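Local atomic coordinates of D-ribulose-5-phosphate 3-epimerase, putative (Plasmodium falciparum, PDB entry 1TQX), a protein that probably catalyses the metal-dependent interconversion of D-ribulose 5-phosphate and D-xylulose 5-phosphate. Residues 4-9 and 216-221; 12-17 and 200-205; 173-178 and 194-199. All blocks are in the same frame, centred on the assembly; numbering follows the deposited sequence.

Contact 1: 4-9 and 216-221; sequences LKAIIA and TMRVSV
R218 lies across the outward-facing side chains of A6 and I8, and its aliphatic part does the touching. At its root, R218 CB sits 4.0 Å from I8 CG1, the two side chains crossing at about a right angle. The first torsion sets CG anti to the backbone N (chi1 -172°), and from there R218 CG reaches the A6 methyl, 3.9 Å from A6 CB. The next carbon passes the backbone instead: R218 CD is 4.1 Å from A6 O. Beyond it the chain bends at chi3 (44°), and the guanidinium finds its partners outside this pair of segments, NH1 on E33 and NH2 on D215, both as salt bridges. E33 also accepts a hydrogen bond from I8 N, which ties strand and arginine to the same carboxylate. This is the outer layer of a TIM barrel: helix 210-223, the last of the chain, packs on the first strand, 7-10. Toward the start of this helical turn, I8 CD1 meets M217 CB at 3.7 Å, again with the side chains crossed, while the methionine sulfur and CE run on away from the strand. One turn on from M217, V221 CG1, a methyl anti to its own backbone N, meets A6 CB at 3.7 Å. Within the helix S220 OG donates to M217 O over 2.6 Å, and the same carbonyl also accepts V221 N.

Contact 2: 12-17 and 200-205; sequences VLASNI and AGTSIF. With SO4 (sulfate ion), chain C.
F205, A14 and S15 join the loop after strand 7-10 to the short helix 202-205 that follows strand 197-200, at the C-terminal end of a TIM barrel. S15 sits over one face of the F205 ring in a CH-pi contact: its CB is 3.5 Å from the ring centroid and 20° off the normal, displaced toward the rim so that the closest ring atom is CD2. Obliquely to the same ring comes V12, its CA 4.0 Å from F205 CE1. Before the ring begins, F205 CB rests 3.6 Å from A14 O. The A14 methyl is directed at the start of the short helix, where A14 CB comes within 3.4 Å of G201 C; G201, with no side chain, leaves room for this close approach at the N-cap position.

Residues G201 and T202 are predicted to bind substrate, and a sulfate, probably from the crystallisation liquor, lies at this helix start, consistent with a phosphate site. T202 OG1 holds sulfate O4 at 3.0 Å; the bonds from the backbone N atoms of G201 and T202 are weak, and G153 N supplies another. S15 is itself held within its own turn: its OG, placed between backbone N and carbonyl carbon (chi1 74°), donates 2.8 Å to V12 O on an in-plane lone pair, and S15 N binds that same oxygen.

Contact 3: 173-178 and 194-199; sequences NLNIQV and GANIIV
N196 and I176 meet just where two parallel strands begin to pair, and the asparagine side chain does part of the work of a backbone. I176 N donates to N196 OD1 over 2.8 Å in a nearly straight bond, while I176 O takes two donors, N196 N at 3.0 Å and I197 N at 3.2 Å. The amide of N196 is fixed on its other branch as well: ND2 gives a hydrogen to N175 OD1, 3.0 Å away, in the plane of the acceptor carbonyl and on a lone pair. The two amides are nearly coplanar, 27° apart, and chi1 of 64° folds N196 CG back beside its own backbone, from where the amide reaches I176 N and N175 OD1. A second bond from N196 ND2 goes to K5 O.

Farther along, the regular ladder takes over. V178 N donates to I197 O, and V199 N to V178 O at 3.1 Å, nearly along the C=O axis. On one face of the sheet the extended Q177 chain passes I197 CG2 and brings NE2 to 3.2 Å from V199 CG2; NE2 is hydrogen-bonded to D68 OD2. On the other face V178 CG2 lies beside I198 CD1 at 3.6 Å, both side chains pointing the same way, and V178 CG1 touches A195 CB.

The strands' axes diverge by only 20°. They are the outer members of a beta-alpha-beta unit whose helix, 184-193, ends in a Schellman motif at G194. Helix 161-170 covers I176, strand 141-145 pairs with strand 175-179 on its other edge, strand 7-10 flanks 197-200, and V199 touches H36, a zinc ligand.

How the contacts relate
All three contacts belong to one TIM barrel and draw on its neighbouring strands 7-10, 197-200 and 175-179. Contacts 1 and 3 have centres about 9 Å apart and are joined directly: I7 O with I198 N and A9 N with I198 O are probable hydrogen bonds between the strands. Contact 2 lies about 17 Å from contact 1 and about 19 Å from contact 3, centre to centre, at the strands' C-terminal ends, and M217 CE touches S203 and A200 there. Along the chain, contact 1 spans contact 2, which spans contact 3. First and last parts of the chain thus meet, and strand 197-200 runs straight into the predicted substrate site.

Contact 1: 4-9 and 216-221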
ATOM      1  N   LEU A   4       7.004  -6.971 -13.687  1.00 33.73           N
ATOM      2  CA  LEU A   4       7.008  -6.728 -12.211  1.00 33.95           C
ATOM      3  C   LEU A   4       8.334  -6.143 -11.749  1.00 33.57           C
ATOM      4  O   LEU A   4       9.399  -6.583 -12.178  1.00 34.31           O
ATOM      5  CB  LEU A   4       6.752  -8.031 -11.453  1.00 33.99           C
ATOM      6  CG  LEU A   4       5.360  -8.665 -11.520  1.00 36.20           C
ATOM      7  CD1 LEU A   4       5.401 -10.025 -10.849  1.00 36.36           C
ATOM      8  CD2 LEU A   4       4.333  -7.765 -10.842  1.00 35.26           C
ATOM      9  N   LYS A   5       8.266  -5.158 -10.862  1.00 32.12           N
ATOM     10  CA  LYS A   5       9.470  -4.520 -10.341  1.00 30.68           C
ATOM     11  C   LYS A   5       9.506  -4.649  -8.818  1.00 29.04           C
ATOM     12  O   LYS A   5       8.459  -4.775  -8.179  1.00 26.21           O
ATOM     13  CB  LYS A   5       9.473  -3.035 -10.719  1.00 33.87           C
ATOM     14  CG  LYS A   5       9.060  -2.755 -12.160  1.00 40.02           C
ATOM     15  CD  LYS A   5      10.083  -3.271 -13.164  1.00 43.99           C
ATOM     16  CE  LYS A   5      11.292  -2.346 -13.266  1.00 48.64           C
ATOM     17  NZ  LYS A   5      10.943  -0.999 -13.821  1.00 50.53           N
ATOM     18  N   ALA A   6      10.705  -4.629  -8.238  1.00 26.10           N
ATOM     19  CA  ALA A   6      10.841  -4.699  -6.785  1.00 25.73           C
ATOM     20  C   ALA A   6      10.640  -3.267  -6.300  1.00 24.87           C
ATOM     21  O   ALA A   6      11.422  -2.386  -6.642  1.00 25.04           O
ATOM     22  CB  ALA A   6      12.223  -5.190  -6.409  1.00 26.11           C
ATOM     23  N   ILE A   7       9.600  -3.030  -5.507  1.00 23.75           N
ATOM     24  CA  ILE A   7       9.323  -1.672  -5.040  1.00 22.93           C
ATOM     25  C   ILE A   7       9.264  -1.527  -3.526  1.00 22.46           C
ATOM     26  O   ILE A   7       8.564  -2.279  -2.849  1.00 22.56           O
ATOM     27  CB  ILE A   7       7.984  -1.168  -5.629  1.00 23.05           C
ATOM     28  CG1 ILE A   7       8.068  -1.166  -7.157  1.00 26.05           C
ATOM     29  CG2 ILE A   7       7.657   0.224  -5.088  1.00 22.83           C
ATOM     30  CD1 ILE A   7       6.727  -1.061  -7.848  1.00 27.36           C
ATOM     31  N   ILE A   8       9.998  -0.551  -2.999  1.00 22.36           N
ATOM     32  CA  ILE A   8       9.988  -0.296  -1.568  1.00 21.98           C
ATOM     33  C   ILE A   8       9.179   0.983  -1.361  1.00 22.59           C
ATOM     34  O   ILE A   8       9.472   2.017  -1.969  1.00 22.36           O
ATOM     35  CB  ILE A   8      11.416  -0.102  -1.014  1.00 23.37           C
ATOM     36  CG1 ILE A   8      12.272  -1.325  -1.354  1.00 20.97           C
ATOM     37  CG2 ILE A   8      11.368   0.102   0.495  1.00 21.54           C
ATOM     38  CD1 ILE A   8      11.691  -2.637  -0.870  1.00 22.51           C
ATOM     39  N   ALA A   9       8.153   0.906  -0.517  1.00 20.99           N
ATOM     40  CA  ALA A   9       7.295   2.058  -0.254  1.00 19.93           C
ATOM     41  C   ALA A   9       7.194   2.370   1.238  1.00 19.61           C
ATOM     42  O   ALA A   9       6.329   1.842   1.934  1.00 20.85           O
ATOM     43  CB  ALA A   9       5.902   1.804  -0.833  1.00 18.51           C
ATOM     44  N   THR A 216      18.581  -3.558   1.226  1.00 24.15           N
ATOM     45  CA  THR A 216      18.548  -4.968   1.595  1.00 24.88           C
ATOM     46  C   THR A 216      17.196  -5.555   1.222  1.00 24.63           C
ATOM     47  O   THR A 216      17.117  -6.652   0.665  1.00 23.81           O
ATOM     48  CB  THR A 216      18.780  -5.158   3.109  1.00 25.66           C
ATOM     49  OG1 THR A 216      20.094  -4.698   3.451  1.00 25.25           O
ATOM     50  CG2 THR A 216      18.639  -6.622   3.496  1.00 25.24           C
ATOM     51  N   MET A 217      16.132  -4.818   1.532  1.00 23.56           N
ATOM     52  CA  MET A 217      14.781  -5.267   1.223  1.00 23.60           C
ATOM     53  C   MET A 217      14.575  -5.426  -0.283  1.00 23.04           C
ATOM     54  O   MET A 217      14.034  -6.429  -0.741  1.00 24.21           O
ATOM     55  CB  MET A 217      13.739  -4.266   1.753  1.00 25.56           C
ATOM     56  CG  MET A 217      13.608  -4.174   3.274  1.00 23.93           C
ATOM     57  SD  MET A 217      12.392  -2.891   3.739  1.00 23.82           S
ATOM     58  CE  MET A 217      11.951  -3.392   5.409  1.00 22.76           C
ATOM     59  N   ARG A 218      15.004  -4.435  -1.055  1.00 22.94           N
ATOM     60  CA  ARG A 218      14.808  -4.494  -2.498  1.00 24.27           C
ATOM     61  C   ARG A 218      15.529  -5.676  -3.128  1.00 24.96           C
ATOM     62  O   ARG A 218      14.950  -6.398  -3.939  1.00 24.36           O
ATOM     63  CB  ARG A 218      15.263  -3.186  -3.158  1.00 24.23           C
ATOM     64  CG  ARG A 218      14.926  -3.073  -4.647  1.00 28.72           C
ATOM     65  CD  ARG A 218      15.142  -1.638  -5.124  1.00 34.18           C
ATOM     66  NE  ARG A 218      16.394  -1.130  -4.578  1.00 39.71           N
ATOM     67  CZ  ARG A 218      16.526   0.020  -3.928  1.00 37.32           C
ATOM     68  NH1 ARG A 218      15.480   0.816  -3.734  1.00 37.40           N
ATOM     69  NH2 ARG A 218      17.712   0.362  -3.449  1.00 37.37           N
ATOM     70  N   VAL A 219      16.788  -5.879  -2.757  1.00 24.90           N
ATOM     71  CA  VAL A 219      17.548  -6.993  -3.316  1.00 26.46           C
ATOM     72  C   VAL A 219      16.864  -8.322  -3.017  1.00 24.79           C
ATOM     73  O   VAL A 219      16.772  -9.182  -3.886  1.00 25.93           O
ATOM     74  CB  VAL A 219      18.994  -7.029  -2.763  1.00 26.23           C
ATOM     75  CG1 VAL A 219      19.737  -8.253  -3.308  1.00 29.24           C
ATOM     76  CG2 VAL A 219      19.730  -5.759  -3.161  1.00 28.86           C
ATOM     77  N   SER A 220      16.365  -8.481  -1.794  1.00 26.37           N
ATOM     78  CA  SER A 220      15.694  -9.715  -1.406  1.00 25.24           C
ATOM     79  C   SER A 220      14.443  -9.969  -2.241  1.00 26.35           C
ATOM     80  O   SER A 220      14.100 -11.121  -2.513  1.00 25.23           O
ATOM     81  CB  SER A 220      15.331  -9.690   0.080  1.00 28.02           C
ATOM     82  OG  SER A 220      14.287  -8.767   0.341  1.00 29.45           O
ATOM     83  N   VAL A 221      13.750  -8.905  -2.638  1.00 25.93           N
ATOM     84  CA  VAL A 221      12.557  -9.072  -3.459  1.00 25.69           C
ATOM     85  C   VAL A 221      12.993  -9.415  -4.887  1.00 26.78           C
ATOM     86  O   VAL A 221      12.456 -10.335  -5.506  1.00 26.49           O
ATOM     87  CB  VAL A 221      11.681  -7.784  -3.486  1.00 24.88           C
ATOM     88  CG1 VAL A 221      10.566  -7.937  -4.510  1.00 23.98           C
ATOM     89  CG2 VAL A 221      11.069  -7.529  -2.108  1.00 21.50           C
TER

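Contact 2: 12-17 and 200-205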
ATOM      1  N   VAL A  12       4.782   6.708   5.638  1.00 21.31           N
ATOM      2  CA  VAL A  12       4.982   7.949   6.396  1.00 23.45           C
ATOM      3  C   VAL A  12       4.274   8.035   7.745  1.00 25.11           C
ATOM      4  O   VAL A  12       4.577   8.909   8.554  1.00 26.43           O
ATOM      5  CB  VAL A  12       4.576   9.201   5.563  1.00 23.95           C
ATOM      6  CG1 VAL A  12       5.422   9.279   4.308  1.00 24.94           C
ATOM      7  CG2 VAL A  12       3.091   9.147   5.204  1.00 20.89           C
ATOM      8  N   LEU A  13       3.327   7.137   7.980  1.00 27.59           N
ATOM      9  CA  LEU A  13       2.589   7.113   9.241  1.00 28.88           C
ATOM     10  C   LEU A  13       3.578   6.933  10.395  1.00 29.30           C
ATOM     11  O   LEU A  13       3.362   7.434  11.501  1.00 29.21           O
ATOM     12  CB  LEU A  13       1.591   5.947   9.232  1.00 31.80           C
ATOM     13  CG  LEU A  13       0.577   5.823  10.371  1.00 34.51           C
ATOM     14  CD1 LEU A  13      -0.550   6.827  10.176  1.00 31.01           C
ATOM     15  CD2 LEU A  13       0.011   4.406  10.389  1.00 34.97           C
ATOM     16  N   ALA A  14       4.668   6.219  10.119  1.00 27.83           N
ATOM     17  CA  ALA A  14       5.699   5.943  11.118  1.00 27.15           C
ATOM     18  C   ALA A  14       6.781   7.020  11.247  1.00 26.08           C
ATOM     19  O   ALA A  14       7.687   6.899  12.069  1.00 24.64           O
ATOM     20  CB  ALA A  14       6.349   4.593  10.818  1.00 28.06           C
ATOM     21  N   SER A  15       6.691   8.079  10.449  1.00 25.30           N
ATOM     22  CA  SER A  15       7.690   9.146  10.505  1.00 24.24           C
ATOM     23  C   SER A  15       7.196  10.312  11.350  1.00 24.03           C
ATOM     24  O   SER A  15       6.150  10.231  11.997  1.00 24.05           O
ATOM     25  CB  SER A  15       7.984   9.667   9.095  1.00 25.69           C
ATOM     26  OG  SER A  15       6.902  10.457   8.614  1.00 25.64           O
ATOM     27  N   ASN A  16       7.968  11.395  11.347  1.00 22.37           N
ATOM     28  CA  ASN A  16       7.581  12.608  12.055  1.00 23.77           C
ATOM     29  C   ASN A  16       6.675  13.323  11.056  1.00 23.30           C
ATOM     30  O   ASN A  16       7.133  14.139  10.254  1.00 21.90           O
ATOM     31  CB  ASN A  16       8.821  13.447  12.382  1.00 22.56           C
ATOM     32  CG  ASN A  16       9.681  12.803  13.453  1.00 26.62           C
ATOM     33  OD1 ASN A  16       9.196  12.511  14.545  1.00 25.10           O
ATOM     34  ND2 ASN A  16      10.957  12.572  13.147  1.00 24.22           N
ATOM     35  N   ILE A  17       5.387  12.989  11.102  1.00 22.33           N
ATOM     36  CA  ILE A  17       4.411  13.532  10.168  1.00 23.46           C
ATOM     37  C   ILE A  17       4.244  15.049  10.165  1.00 22.85           C
ATOM     38  O   ILE A  17       3.689  15.601   9.216  1.00 22.75           O
ATOM     39  CB  ILE A  17       3.035  12.854  10.360  1.00 25.90           C
ATOM     40  CG1 ILE A  17       3.191  11.340  10.247  1.00 27.77           C
ATOM     41  CG2 ILE A  17       2.060  13.299   9.268  1.00 25.36           C
ATOM     42  CD1 ILE A  17       1.886  10.568  10.408  1.00 30.74           C
ATOM     43  N   ALA A 200       6.805  -0.493   4.442  1.00 20.15           N
ATOM     44  CA  ALA A 200       7.463  -0.613   5.738  1.00 21.59           C
ATOM     45  C   ALA A 200       7.465   0.731   6.441  1.00 21.07           C
ATOM     46  O   ALA A 200       7.821   1.750   5.850  1.00 21.53           O
ATOM     47  CB  ALA A 200       8.902  -1.109   5.551  1.00 21.17           C
ATOM     48  N   GLY A 201       7.067   0.732   7.707  1.00 22.01           N
ATOM     49  CA  GLY A 201       7.040   1.971   8.458  1.00 22.05           C
ATOM     50  C   GLY A 201       8.138   2.031   9.497  1.00 23.57           C
ATOM     51  O   GLY A 201       9.204   2.605   9.267  1.00 22.03           O
ATOM     52  N   THR A 202       7.871   1.423  10.644  1.00 23.48           N
ATOM     53  CA  THR A 202       8.813   1.401  11.749  1.00 25.54           C
ATOM     54  C   THR A 202      10.226   0.954  11.379  1.00 24.68           C
ATOM     55  O   THR A 202      11.206   1.608  11.753  1.00 26.69           O
ATOM     56  CB  THR A 202       8.306   0.479  12.874  1.00 27.62           C
ATOM     57  OG1 THR A 202       6.982   0.873  13.260  1.00 31.77           O
ATOM     58  CG2 THR A 202       9.224   0.563  14.083  1.00 29.78           C
ATOM     59  N   SER A 203      10.333  -0.147  10.641  1.00 23.30           N
ATOM     60  CA  SER A 203      11.636  -0.696  10.266  1.00 24.92           C
ATOM     61  C   SER A 203      12.516   0.228   9.433  1.00 25.11           C
ATOM     62  O   SER A 203      13.735   0.045   9.379  1.00 24.28           O
ATOM     63  CB  SER A 203      11.460  -2.037   9.541  1.00 24.32           C
ATOM     64  OG  SER A 203      10.952  -1.877   8.230  1.00 28.91           O
ATOM     65  N   ILE A 204      11.906   1.209   8.772  1.00 23.93           N
ATOM     66  CA  ILE A 204      12.674   2.148   7.968  1.00 22.47           C
ATOM     67  C   ILE A 204      12.879   3.474   8.705  1.00 23.49           C
ATOM     68  O   ILE A 204      14.010   3.943   8.845  1.00 22.04           O
ATOM     69  CB  ILE A 204      11.990   2.407   6.601  1.00 22.34           C
ATOM     70  CG1 ILE A 204      12.115   1.155   5.724  1.00 22.01           C
ATOM     71  CG2 ILE A 204      12.632   3.598   5.905  1.00 22.71           C
ATOM     72  CD1 ILE A 204      11.420   1.265   4.367  1.00 22.07           C
ATOM     73  N   PHE A 205      11.795   4.070   9.198  1.00 24.06           N
ATOM     74  CA  PHE A 205      11.909   5.351   9.890  1.00 26.57           C
ATOM     75  C   PHE A 205      12.588   5.306  11.260  1.00 28.37           C
ATOM     76  O   PHE A 205      12.980   6.346  11.789  1.00 30.34           O
ATOM     77  CB  PHE A 205      10.533   6.024   9.996  1.00 24.66           C
ATOM     78  CG  PHE A 205      10.033   6.564   8.682  1.00 24.47           C
ATOM     79  CD1 PHE A 205       9.090   5.868   7.936  1.00 22.67           C
ATOM     80  CD2 PHE A 205      10.564   7.748   8.159  1.00 21.84           C
ATOM     81  CE1 PHE A 205       8.681   6.338   6.676  1.00 24.98           C
ATOM     82  CE2 PHE A 205      10.164   8.223   6.903  1.00 23.67           C
ATOM     83  CZ  PHE A 205       9.222   7.516   6.161  1.00 20.80           C
TER
HETATM   84  S   SO4 C2224       4.620  -1.008  10.330  1.00 34.29           S
HETATM   85  O1  SO4 C2224       4.965  -0.598   8.956  1.00 37.64           O
HETATM   86  O2  SO4 C2224       3.218  -1.463  10.371  1.00 36.30           O
HETATM   87  O3  SO4 C2224       5.481  -2.124  10.738  1.00 38.65           O
HETATM   88  O4  SO4 C2224       4.817   0.131  11.251  1.00 36.07           O

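Contact 3: 173-178 and 194-199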
ATOM      1  N   ASN A 173       1.261 -11.172 -13.412  1.00 34.11           N
ATOM      2  CA  ASN A 173       1.616  -9.767 -13.623  1.00 33.85           C
ATOM      3  C   ASN A 173       1.005  -8.811 -12.605  1.00 31.73           C
ATOM      4  O   ASN A 173       1.201  -7.599 -12.686  1.00 30.36           O
ATOM      5  CB  ASN A 173       1.213  -9.319 -15.029  1.00 37.43           C
ATOM      6  CG  ASN A 173       2.000 -10.023 -16.112  1.00 40.60           C
ATOM      7  OD1 ASN A 173       3.232 -10.008 -16.111  1.00 42.41           O
ATOM      8  ND2 ASN A 173       1.291 -10.645 -17.048  1.00 43.07           N
ATOM      9  N   LEU A 174       0.263  -9.352 -11.652  1.00 28.75           N
ATOM     10  CA  LEU A 174      -0.369  -8.523 -10.636  1.00 27.47           C
ATOM     11  C   LEU A 174       0.628  -8.062  -9.575  1.00 26.77           C
ATOM     12  O   LEU A 174       1.439  -8.850  -9.084  1.00 26.24           O
ATOM     13  CB  LEU A 174      -1.498  -9.305  -9.966  1.00 26.55           C
ATOM     14  CG  LEU A 174      -2.210  -8.663  -8.776  1.00 25.91           C
ATOM     15  CD1 LEU A 174      -3.016  -7.445  -9.233  1.00 24.06           C
ATOM     16  CD2 LEU A 174      -3.125  -9.694  -8.137  1.00 26.22           C
ATOM     17  N   ASN A 175       0.580  -6.777  -9.241  1.00 25.38           N
ATOM     18  CA  ASN A 175       1.452  -6.236  -8.200  1.00 25.46           C
ATOM     19  C   ASN A 175       0.850  -6.691  -6.871  1.00 24.22           C
ATOM     20  O   ASN A 175      -0.343  -6.497  -6.622  1.00 23.29           O
ATOM     21  CB  ASN A 175       1.480  -4.698  -8.246  1.00 24.98           C
ATOM     22  CG  ASN A 175       2.308  -4.156  -9.404  1.00 27.04           C
ATOM     23  OD1 ASN A 175       3.531  -4.309  -9.433  1.00 27.21           O
ATOM     24  ND2 ASN A 175       1.642  -3.515 -10.362  1.00 23.09           N
ATOM     25  N   ILE A 176       1.667  -7.320  -6.033  1.00 23.76           N
ATOM     26  CA  ILE A 176       1.202  -7.787  -4.732  1.00 23.31           C
ATOM     27  C   ILE A 176       1.971  -7.019  -3.669  1.00 22.51           C
ATOM     28  O   ILE A 176       3.197  -7.088  -3.584  1.00 21.45           O
ATOM     29  CB  ILE A 176       1.408  -9.305  -4.566  1.00 23.04           C
ATOM     30  CG1 ILE A 176       0.591 -10.053  -5.630  1.00 23.31           C
ATOM     31  CG2 ILE A 176       0.956  -9.742  -3.174  1.00 24.57           C
ATOM     32  CD1 ILE A 176       0.872 -11.549  -5.707  1.00 24.77           C
ATOM     33  N   GLN A 177       1.224  -6.273  -2.868  1.00 22.83           N
ATOM     34  CA  GLN A 177       1.783  -5.422  -1.830  1.00 21.24           C
ATOM     35  C   GLN A 177       1.468  -5.975  -0.437  1.00 21.54           C
ATOM     36  O   GLN A 177       0.370  -6.474  -0.193  1.00 21.18           O
ATOM     37  CB  GLN A 177       1.193  -4.012  -2.015  1.00 21.60           C
ATOM     38  CG  GLN A 177       1.741  -2.930  -1.114  1.00 21.18           C
ATOM     39  CD  GLN A 177       1.175  -1.565  -1.469  1.00 23.46           C
ATOM     40  OE1 GLN A 177      -0.035  -1.419  -1.653  1.00 23.72           O
ATOM     41  NE2 GLN A 177       2.041  -0.559  -1.560  1.00 19.77           N
ATOM     42  N   VAL A 178       2.443  -5.913   0.466  1.00 20.93           N
ATOM     43  CA  VAL A 178       2.246  -6.392   1.833  1.00 21.16           C
ATOM     44  C   VAL A 178       2.429  -5.192   2.735  1.00 21.56           C
ATOM     45  O   VAL A 178       3.277  -4.338   2.480  1.00 21.11           O
ATOM     46  CB  VAL A 178       3.232  -7.530   2.206  1.00 21.03           C
ATOM     47  CG1 VAL A 178       2.823  -8.801   1.472  1.00 21.81           C
ATOM     48  CG2 VAL A 178       4.658  -7.145   1.848  1.00 22.87           C
ATOM     49  N   GLY A 194       5.713 -14.335  -3.221  1.00 26.09           N
ATOM     50  CA  GLY A 194       5.214 -13.616  -4.383  1.00 25.61           C
ATOM     51  C   GLY A 194       5.058 -12.104  -4.288  1.00 24.76           C
ATOM     52  O   GLY A 194       4.765 -11.452  -5.293  1.00 24.80           O
ATOM     53  N   ALA A 195       5.249 -11.533  -3.104  1.00 22.47           N
ATOM     54  CA  ALA A 195       5.113 -10.084  -2.948  1.00 24.22           C
ATOM     55  C   ALA A 195       6.227  -9.337  -3.672  1.00 23.30           C
ATOM     56  O   ALA A 195       7.381  -9.765  -3.643  1.00 24.82           O
ATOM     57  CB  ALA A 195       5.119  -9.712  -1.460  1.00 22.28           C
ATOM     58  N   ASN A 196       5.889  -8.226  -4.328  1.00 22.68           N
ATOM     59  CA  ASN A 196       6.900  -7.437  -5.031  1.00 22.28           C
ATOM     60  C   ASN A 196       6.930  -5.967  -4.597  1.00 22.70           C
ATOM     61  O   ASN A 196       7.829  -5.221  -4.979  1.00 21.42           O
ATOM     62  CB  ASN A 196       6.725  -7.529  -6.559  1.00 21.07           C
ATOM     63  CG  ASN A 196       5.417  -6.930  -7.046  1.00 22.02           C
ATOM     64  OD1 ASN A 196       4.341  -7.447  -6.756  1.00 22.31           O
ATOM     65  ND2 ASN A 196       5.509  -5.840  -7.805  1.00 22.13           N
ATOM     66  N   ILE A 197       5.945  -5.556  -3.805  1.00 22.77           N
ATOM     67  CA  ILE A 197       5.895  -4.191  -3.300  1.00 22.20           C
ATOM     68  C   ILE A 197       5.867  -4.290  -1.781  1.00 21.51           C
ATOM     69  O   ILE A 197       5.004  -4.951  -1.208  1.00 22.11           O
ATOM     70  CB  ILE A 197       4.651  -3.436  -3.804  1.00 22.17           C
ATOM     71  CG1 ILE A 197       4.623  -3.459  -5.339  1.00 24.20           C
ATOM     72  CG2 ILE A 197       4.688  -1.992  -3.302  1.00 22.19           C
ATOM     73  CD1 ILE A 197       3.474  -2.686  -5.941  1.00 26.77           C
ATOM     74  N   ILE A 198       6.812  -3.621  -1.133  1.00 20.78           N
ATOM     75  CA  ILE A 198       6.926  -3.690   0.317  1.00 20.25           C
ATOM     76  C   ILE A 198       6.644  -2.387   1.043  1.00 19.23           C
ATOM     77  O   ILE A 198       7.355  -1.400   0.853  1.00 20.16           O
ATOM     78  CB  ILE A 198       8.346  -4.147   0.710  1.00 21.15           C
ATOM     79  CG1 ILE A 198       8.711  -5.424  -0.058  1.00 20.84           C
ATOM     80  CG2 ILE A 198       8.435  -4.333   2.228  1.00 22.44           C
ATOM     81  CD1 ILE A 198       7.794  -6.605   0.201  1.00 22.36           C
ATOM     82  N   VAL A 199       5.615  -2.383   1.882  1.00 18.95           N
ATOM     83  CA  VAL A 199       5.303  -1.193   2.663  1.00 18.17           C
ATOM     84  C   VAL A 199       5.925  -1.400   4.039  1.00 19.15           C
ATOM     85  O   VAL A 199       5.612  -2.372   4.729  1.00 20.34           O
ATOM     86  CB  VAL A 199       3.778  -0.997   2.823  1.00 17.95           C
ATOM     87  CG1 VAL A 199       3.500   0.143   3.800  1.00 18.62           C
ATOM     88  CG2 VAL A 199       3.152  -0.696   1.470  1.00 17.03           C
TER